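Local coordinates for protein neurotoxin (Clostridium botulinum, PDB 1ZB7) that acts as a zinc endopeptidase that cleaves synaptobrevins-1, -2 and -3 in the host cytosol, in synaptobrevin-2 at an Ala-Ala bond, at residues D12-N16 with D17-M21; R38-D41 with R42-I45; S401-L404 with K405-F408. One frame throughout, in Å; residues are numbered along the deposited sequence.

Contact 1 (D12-N16 with D17-M21); sequences DPINN and DDIIM
The side-chain oxygen of Asn15 gathers the backbone amides of the three residues that begin the next run of chain. Asn15 OD1 takes Asp17 N at 3.0 Å and Asp18 N at 3.0 Å, both in the plane of its carbonyl, while Ile19 N comes from above, 36° out of it. With chi1 at 52°, CG sits between the residue's own N and carbonyl carbon, and the amide bends back over the following turn. Its other branch is held too: Asn15 ND2 donates to Asp18 OD1 at 3.0 Å, the amide and carboxylate planes lying 41° apart, and Asp18 OD2 pairs with Lys6. Three bonds on the oxygen and one on the nitrogen fix the rotation of the amide. The bond to Asp17 N makes this an Asx turn, which here leads the chain from an irregular loop into strand 19-23. Main-chain bonds tie the same loop to the start of the strand. Ile19 O accepts from Asn15 N at 2.9 Å and from Asn16 N at 3.0 Å, the two donors arriving on opposite faces of its plane. A water links Asn16 OD1, which also binds Ile143 N, to Met21 N. In an apolar contact Ile14 CD1 rests 3.7 Å from Met21 SD, the side chains crossing at about a right angle. Ile19 CD1 meets Asp12 CB carbon to carbon at 3.6 Å, while the Asp12 carboxylate bonds to Asn9 N.

Contact 2 (R38-D41 with R42-I45); sequences RIID and RIWI
Arg38 lays its aliphatic chain over the indole of Trp44 at a beta hairpin, where strand 34-38 hands over to strand 43-46 through a type II turn from Ile40 to Ile43. The bump on the arginine side is CB: it stands 3.5 Å from the centroid of the six-membered ring of Trp44, only 5° off the ring normal, a CH-pi contact over the face. Because CG is anti to the backbone N (chi1 -166°), the rest of the chain runs on across the ring, with Arg38 CG 3.8 Å from Trp44 CE2 and Arg38 CD 3.8 Å from Trp44 CZ2. A bend at chi3 then lifts the guanidinium until its plane stands upright to the indole, with Trp44 CZ2 at its edge. This places NH1 for its salt bridge to Asp17; the approach of NE to Asp41 OD1 is long and out of plane.

Isoleucines make up the other packing of the hairpin, and Asp41 and Arg42 take the corners of the turn. Ile40 and Ile43 lie side by side and point the same way, Ile40 CG2 meeting Ile43 CD1 at 4.0 Å, and helix 103-114 packs against both through Val113 and Ile112. Ile39, where the chain turns its corner, sends its side chain across that of Ile45: its two gamma carbons straddle Ile45 CG1, which lies 4.0 Å from Ile39 CG1. Phe96 and Ile93 of helix 82-99 receive Ile39, and Phe88 receives Ile45. The turn itself is closed by Ile43 N, which donates to Ile40 O at 3.1 Å. Ile43 O takes a weak hydrogen bond from Ile39 N and, separately, a CA-H...O contact from Arg38, with Arg38 CA 3.5 Å from Ile43 O.

Contact 3 (S401-L404 with K405-F408); sequences SKNL and KTEF
Asn403 and Thr406 come together across a shared water, at the surface of the long excursion between strands 377-381 and 421-422. Lys405 follows directly on Leu404, which is buried, its side chain lying against Asn416 and its backbone hydrogen-bonded to Gly410. Lys405 instead is exposed and sends its side chain away from the preceding segment, extended up to a bend at chi4. Thr406 follows with a water-mediated link: its N donates to the water at 3.1 Å, and the water donates to Asn403 OD1 at 2.7 Å. With chi1 at -154°, the amide of Asn403 is carried forward to this water. The two side chains pass at a slant, Asn403 OD1 lying 4.2 Å from Thr406 OG1, so solvent rather than direct contact joins them. At this point the chain makes a beta turn from Lys405 to Phe408, with Thr406 and Glu407 at its corners in conformations close to type II, and Phe408 N closes it on Lys405 O at 3.2 Å. Phe408, at the end of the turn, brings its backbone beside the preceding segment: Phe408 C is 3.9 Å from Leu404 O. The Phe408 side chain leaves the backbone on the side away from that segment and touches Lys367 and Asn398.

Overall arrangement
Contacts 1 and 2 are neighbours, with centres about 12 Å apart; they follow each other in sequence and lie on adjacent strands of one mixed sheet. Strand 34-38 lies between strands 19-23 and 43-46, and the two sites meet directly: Asp18 O lies 2.9 Å from Arg38 N, a probable hydrogen bond, while Ile20 CG1 packs 3.5 Å from Trp44 CZ3. Contact 3 is a separate surface site, its centre about 33 Å from that of contact 2 and about 41 Å from that of contact 1, in the loop joining strands 377-381 and 421-422 of the four-stranded antiparallel sheet. The zinc-protease motif HExxH lies in helix 224-239, and none of the three contacts includes it.

Contact 1 (D12-N16 with D17-M21)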
loop_
_atom_site.group_PDB
_atom_site.type_symbol
_atom_site.label_atom_id
_atom_site.label_comp_id
_atom_site.label_asym_id
_atom_site.label_seq_id
_atom_site.Cartn_x
_atom_site.Cartn_y
_atom_site.Cartn_z
ATOM N N ASP A 12 39.518 -22.097 8.866
ATOM C CA ASP A 12 39.465 -23.212 9.782
ATOM C C ASP A 12 39.209 -24.457 8.896
ATOM O O ASP A 12 38.332 -24.402 8.013
ATOM C CB ASP A 12 38.288 -23.074 10.748
ATOM C CG ASP A 12 38.506 -22.053 11.927
ATOM O OD1 ASP A 12 39.625 -21.489 12.164
ATOM O OD2 ASP A 12 37.466 -21.800 12.599
ATOM N N PRO A 13 39.968 -25.569 9.099
ATOM C CA PRO A 13 39.772 -26.751 8.226
ATOM C C PRO A 13 38.428 -27.516 8.338
ATOM O O PRO A 13 37.744 -27.571 9.390
ATOM C CB PRO A 13 40.954 -27.660 8.550
ATOM C CG PRO A 13 41.567 -27.149 9.791
ATOM C CD PRO A 13 41.079 -25.763 10.061
ATOM N N ILE A 14 38.074 -28.073 7.188
ATOM C CA ILE A 14 36.967 -28.991 7.057
ATOM C C ILE A 14 37.112 -30.023 8.174
ATOM O O ILE A 14 38.168 -30.622 8.306
ATOM C CB ILE A 14 37.039 -29.677 5.657
ATOM C CG1 ILE A 14 36.841 -28.686 4.492
ATOM C CG2 ILE A 14 36.062 -30.734 5.536
ATOM C CD1 ILE A 14 35.362 -28.190 4.390
ATOM N N ASN A 15 36.061 -30.261 8.963
ATOM C CA ASN A 15 36.150 -31.337 9.928
ATOM C C ASN A 15 35.007 -32.386 9.803
ATOM O O ASN A 15 35.005 -33.321 10.560
ATOM C CB ASN A 15 36.222 -30.770 11.381
ATOM C CG ASN A 15 35.107 -29.778 11.670
ATOM O OD1 ASN A 15 33.926 -30.035 11.382
ATOM N ND2 ASN A 15 35.448 -28.685 12.268
ATOM N N ASN A 16 34.064 -32.164 8.850
ATOM C CA ASN A 16 32.962 -33.056 8.500
ATOM C C ASN A 16 31.865 -33.036 9.495
ATOM O O ASN A 16 30.980 -33.824 9.405
ATOM C CB ASN A 16 33.445 -34.486 8.302
ATOM C CG ASN A 16 34.425 -34.617 7.173
ATOM O OD1 ASN A 16 34.224 -34.063 6.104
ATOM N ND2 ASN A 16 35.495 -35.284 7.414
ATOM N N ASP A 17 31.943 -32.152 10.480
ATOM C CA ASP A 17 30.969 -32.021 11.531
ATOM C C ASP A 17 30.315 -30.632 11.382
ATOM O O ASP A 17 29.182 -30.495 10.857
ATOM C CB ASP A 17 31.655 -32.171 12.899
ATOM C CG ASP A 17 30.678 -31.905 14.097
ATOM O OD1 ASP A 17 29.454 -31.711 13.934
ATOM O OD2 ASP A 17 31.152 -31.805 15.214
ATOM N N ASP A 18 31.016 -29.582 11.829
ATOM C CA ASP A 18 30.420 -28.253 11.778
ATOM C C ASP A 18 31.101 -27.368 10.729
ATOM O O ASP A 18 30.667 -26.269 10.469
ATOM C CB ASP A 18 30.348 -27.629 13.178
ATOM C CG ASP A 18 31.726 -27.470 13.824
ATOM O OD1 ASP A 18 32.792 -27.783 13.226
ATOM O OD2 ASP A 18 31.760 -26.963 14.936
ATOM N N ILE A 19 32.120 -27.911 10.087
ATOM C CA ILE A 19 32.727 -27.290 8.912
ATOM C C ILE A 19 32.780 -28.362 7.830
ATOM O O ILE A 19 33.477 -29.379 7.984
ATOM C CB ILE A 19 34.130 -26.671 9.184
ATOM C CG1 ILE A 19 34.032 -25.655 10.313
ATOM C CG2 ILE A 19 34.619 -25.995 7.922
ATOM C CD1 ILE A 19 35.332 -25.066 10.835
ATOM N N ILE A 20 31.970 -28.174 6.798
ATOM C CA ILE A 20 31.736 -29.189 5.803
ATOM C C ILE A 20 31.665 -28.611 4.387
ATOM O O ILE A 20 31.577 -27.354 4.176
ATOM C CB ILE A 20 30.341 -29.993 6.104
ATOM C CG1 ILE A 20 29.134 -29.058 5.875
ATOM C CG2 ILE A 20 30.251 -30.565 7.502
ATOM C CD1 ILE A 20 27.710 -29.842 5.808
ATOM N N MET A 21 31.707 -29.543 3.427
ATOM C CA MET A 21 31.343 -29.369 2.026
ATOM C C MET A 21 29.926 -29.838 1.816
ATOM O O MET A 21 29.558 -30.927 2.201
ATOM C CB MET A 21 32.306 -30.120 1.115
ATOM C CG MET A 21 33.773 -29.615 1.193
ATOM S SD MET A 21 34.008 -27.815 0.985
ATOM C CE MET A 21 33.845 -27.610 -0.788
HETATM O O HOH W 1 32.660 -32.323 4.803
#

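Contact 2 (R38-D41 with R42-I45)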
loop_
_atom_site.group_PDB
_atom_site.type_symbol
_atom_site.label_atom_id
_atom_site.label_comp_id
_atom_site.label_asym_id
_atom_site.label_seq_id
_atom_site.Cartn_x
_atom_site.Cartn_y
_atom_site.Cartn_z
ATOM N N ARG A 38 28.502 -24.403 10.650
ATOM C CA ARG A 38 27.359 -24.545 11.499
ATOM C C ARG A 38 27.604 -23.732 12.751
ATOM O O ARG A 38 28.263 -24.195 13.726
ATOM C CB ARG A 38 27.052 -26.007 11.828
ATOM C CG ARG A 38 25.639 -26.249 12.448
ATOM C CD ARG A 38 25.313 -27.686 12.951
ATOM N NE ARG A 38 26.157 -28.041 14.082
ATOM C CZ ARG A 38 27.046 -29.043 14.124
ATOM N NH1 ARG A 38 27.220 -29.841 13.087
ATOM N NH2 ARG A 38 27.815 -29.224 15.206
ATOM N N ILE A 39 27.021 -22.556 12.728
ATOM C CA ILE A 39 27.140 -21.637 13.830
ATOM C C ILE A 39 26.183 -21.866 15.031
ATOM O O ILE A 39 26.468 -21.478 16.185
ATOM C CB ILE A 39 26.991 -20.175 13.297
ATOM C CG1 ILE A 39 25.629 -20.006 12.581
ATOM C CG2 ILE A 39 28.132 -19.855 12.393
ATOM C CD1 ILE A 39 25.100 -18.640 12.746
ATOM N N ILE A 40 25.045 -22.475 14.722
ATOM C CA ILE A 40 23.985 -22.818 15.655
ATOM C C ILE A 40 23.513 -24.148 15.143
ATOM O O ILE A 40 23.594 -24.412 13.956
ATOM C CB ILE A 40 22.786 -21.776 15.636
ATOM C CG1 ILE A 40 23.224 -20.409 16.141
ATOM C CG2 ILE A 40 21.623 -22.233 16.610
ATOM C CD1 ILE A 40 22.401 -19.117 15.639
ATOM N N ASP A 41 23.069 -25.039 16.036
ATOM C CA ASP A 41 22.360 -26.240 15.552
ATOM C C ASP A 41 21.281 -25.983 14.454
ATOM O O ASP A 41 20.420 -25.122 14.588
ATOM C CB ASP A 41 21.801 -27.036 16.706
ATOM C CG ASP A 41 22.975 -27.646 17.573
ATOM O OD1 ASP A 41 23.696 -28.684 17.137
ATOM O OD2 ASP A 41 23.193 -26.997 18.632
ATOM N N ARG A 42 21.431 -26.732 13.379
ATOM C CA ARG A 42 20.562 -26.726 12.252
ATOM C C ARG A 42 20.617 -25.462 11.349
ATOM O O ARG A 42 19.902 -25.392 10.402
ATOM C CB ARG A 42 19.148 -27.078 12.741
ATOM C CG ARG A 42 19.205 -28.538 13.285
ATOM C CD ARG A 42 17.918 -29.184 13.188
ATOM N NE ARG A 42 18.017 -30.557 12.686
ATOM C CZ ARG A 42 17.468 -31.061 11.555
ATOM N NH1 ARG A 42 16.755 -30.362 10.576
ATOM N NH2 ARG A 42 17.655 -32.351 11.402
ATOM N N ILE A 43 21.552 -24.568 11.647
ATOM C CA ILE A 43 21.737 -23.274 10.954
ATOM C C ILE A 43 23.198 -23.109 10.446
ATOM O O ILE A 43 24.160 -23.063 11.236
ATOM C CB ILE A 43 21.378 -22.098 11.896
ATOM C CG1 ILE A 43 19.980 -22.273 12.489
ATOM C CG2 ILE A 43 21.519 -20.816 11.156
ATOM C CD1 ILE A 43 19.533 -21.077 13.408
ATOM N N TRP A 44 23.319 -23.010 9.140
ATOM C CA TRP A 44 24.553 -23.030 8.426
ATOM C C TRP A 44 24.756 -21.674 7.703
ATOM O O TRP A 44 23.809 -21.118 7.171
ATOM C CB TRP A 44 24.529 -24.157 7.384
ATOM C CG TRP A 44 24.504 -25.500 8.042
ATOM C CD1 TRP A 44 23.350 -26.227 8.545
ATOM C CD2 TRP A 44 25.610 -26.350 8.297
ATOM N NE1 TRP A 44 23.744 -27.386 9.023
ATOM C CE2 TRP A 44 25.092 -27.531 8.904
ATOM C CE3 TRP A 44 26.976 -26.247 8.064
ATOM C CZ2 TRP A 44 25.900 -28.575 9.319
ATOM C CZ3 TRP A 44 27.803 -27.264 8.510
ATOM C CH2 TRP A 44 27.267 -28.435 9.103
ATOM N N ILE A 45 25.993 -21.156 7.756
ATOM C CA ILE A 45 26.462 -20.055 6.908
ATOM C C ILE A 45 27.352 -20.591 5.765
ATOM O O ILE A 45 28.290 -21.289 5.960
ATOM C CB ILE A 45 27.247 -19.023 7.685
ATOM C CG1 ILE A 45 26.529 -18.613 8.965
ATOM C CG2 ILE A 45 27.563 -17.821 6.816
ATOM C CD1 ILE A 45 25.112 -18.110 8.786
#

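Contact 3 (S401-L404 with K405-F408)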
loop_
_atom_site.group_PDB
_atom_site.type_symbol
_atom_site.label_atom_id
_atom_site.label_comp_id
_atom_site.label_asym_id
_atom_site.label_seq_id
_atom_site.Cartn_x
_atom_site.Cartn_y
_atom_site.Cartn_z
ATOM N N SER A 401 27.252 5.824 24.544
ATOM C CA SER A 401 28.501 6.554 24.937
ATOM C C SER A 401 28.921 7.550 23.853
ATOM O O SER A 401 29.736 8.496 24.116
ATOM C CB SER A 401 29.685 5.621 25.285
ATOM O OG SER A 401 30.023 4.770 24.197
ATOM N N LYS A 402 28.390 7.387 22.632
ATOM C CA LYS A 402 28.715 8.406 21.606
ATOM C C LYS A 402 27.574 9.363 21.363
ATOM O O LYS A 402 27.603 10.129 20.402
ATOM C CB LYS A 402 29.170 7.759 20.310
ATOM C CG LYS A 402 30.165 6.617 20.464
ATOM C CD LYS A 402 30.442 6.017 19.083
ATOM C CE LYS A 402 30.983 7.055 18.077
ATOM N NZ LYS A 402 31.773 6.460 16.923
ATOM N N ASN A 403 26.604 9.353 22.269
ATOM C CA ASN A 403 25.351 10.082 22.084
ATOM C C ASN A 403 24.650 9.737 20.765
ATOM O O ASN A 403 24.121 10.617 20.070
ATOM C CB ASN A 403 25.554 11.635 22.227
ATOM C CG ASN A 403 24.253 12.367 22.664
ATOM O OD1 ASN A 403 23.364 11.788 23.358
ATOM N ND2 ASN A 403 24.136 13.650 22.266
ATOM N N LEU A 404 24.666 8.457 20.416
ATOM C CA LEU A 404 23.954 7.981 19.202
ATOM C C LEU A 404 22.716 7.197 19.541
ATOM O O LEU A 404 22.032 6.654 18.627
ATOM C CB LEU A 404 24.912 7.220 18.284
ATOM C CG LEU A 404 26.074 8.063 17.712
ATOM C CD1 LEU A 404 27.008 7.258 16.877
ATOM C CD2 LEU A 404 25.586 9.220 16.841
ATOM N N LYS A 405 22.383 7.129 20.834
ATOM C CA LYS A 405 21.168 6.426 21.258
ATOM C C LYS A 405 19.928 7.313 21.117
ATOM O O LYS A 405 18.890 6.863 20.602
ATOM C CB LYS A 405 21.285 5.828 22.662
ATOM C CG LYS A 405 19.945 5.351 23.259
ATOM C CD LYS A 405 20.210 4.371 24.380
ATOM C CE LYS A 405 18.955 3.720 24.915
ATOM N NZ LYS A 405 19.223 2.359 25.409
ATOM N N THR A 406 20.061 8.574 21.487
ATOM C CA THR A 406 18.964 9.530 21.471
ATOM C C THR A 406 18.439 9.677 20.037
ATOM O O THR A 406 19.228 9.887 19.106
ATOM C CB THR A 406 19.439 10.897 22.129
ATOM O OG1 THR A 406 19.333 10.757 23.535
ATOM C CG2 THR A 406 18.575 12.098 21.792
ATOM N N GLU A 407 17.111 9.550 19.890
ATOM C CA GLU A 407 16.398 9.735 18.597
ATOM C C GLU A 407 16.870 8.767 17.486
ATOM O O GLU A 407 16.714 9.058 16.307
ATOM C CB GLU A 407 16.546 11.195 18.087
ATOM C CG GLU A 407 15.584 12.205 18.673
ATOM C CD GLU A 407 15.829 13.598 18.127
ATOM O OE1 GLU A 407 17.007 13.984 17.973
ATOM O OE2 GLU A 407 14.877 14.342 17.843
ATOM N N PHE A 408 17.482 7.652 17.887
ATOM C CA PHE A 408 18.216 6.717 16.994
ATOM C C PHE A 408 19.195 7.465 16.040
ATOM O O PHE A 408 19.230 7.214 14.799
ATOM C CB PHE A 408 17.243 5.821 16.178
ATOM C CG PHE A 408 16.011 5.374 16.924
ATOM C CD1 PHE A 408 16.015 4.216 17.690
ATOM C CD2 PHE A 408 14.808 6.081 16.801
ATOM C CE1 PHE A 408 14.864 3.786 18.390
ATOM C CE2 PHE A 408 13.642 5.635 17.449
ATOM C CZ PHE A 408 13.667 4.468 18.243
HETATM O O HOH W 2 22.433 9.206 23.427
#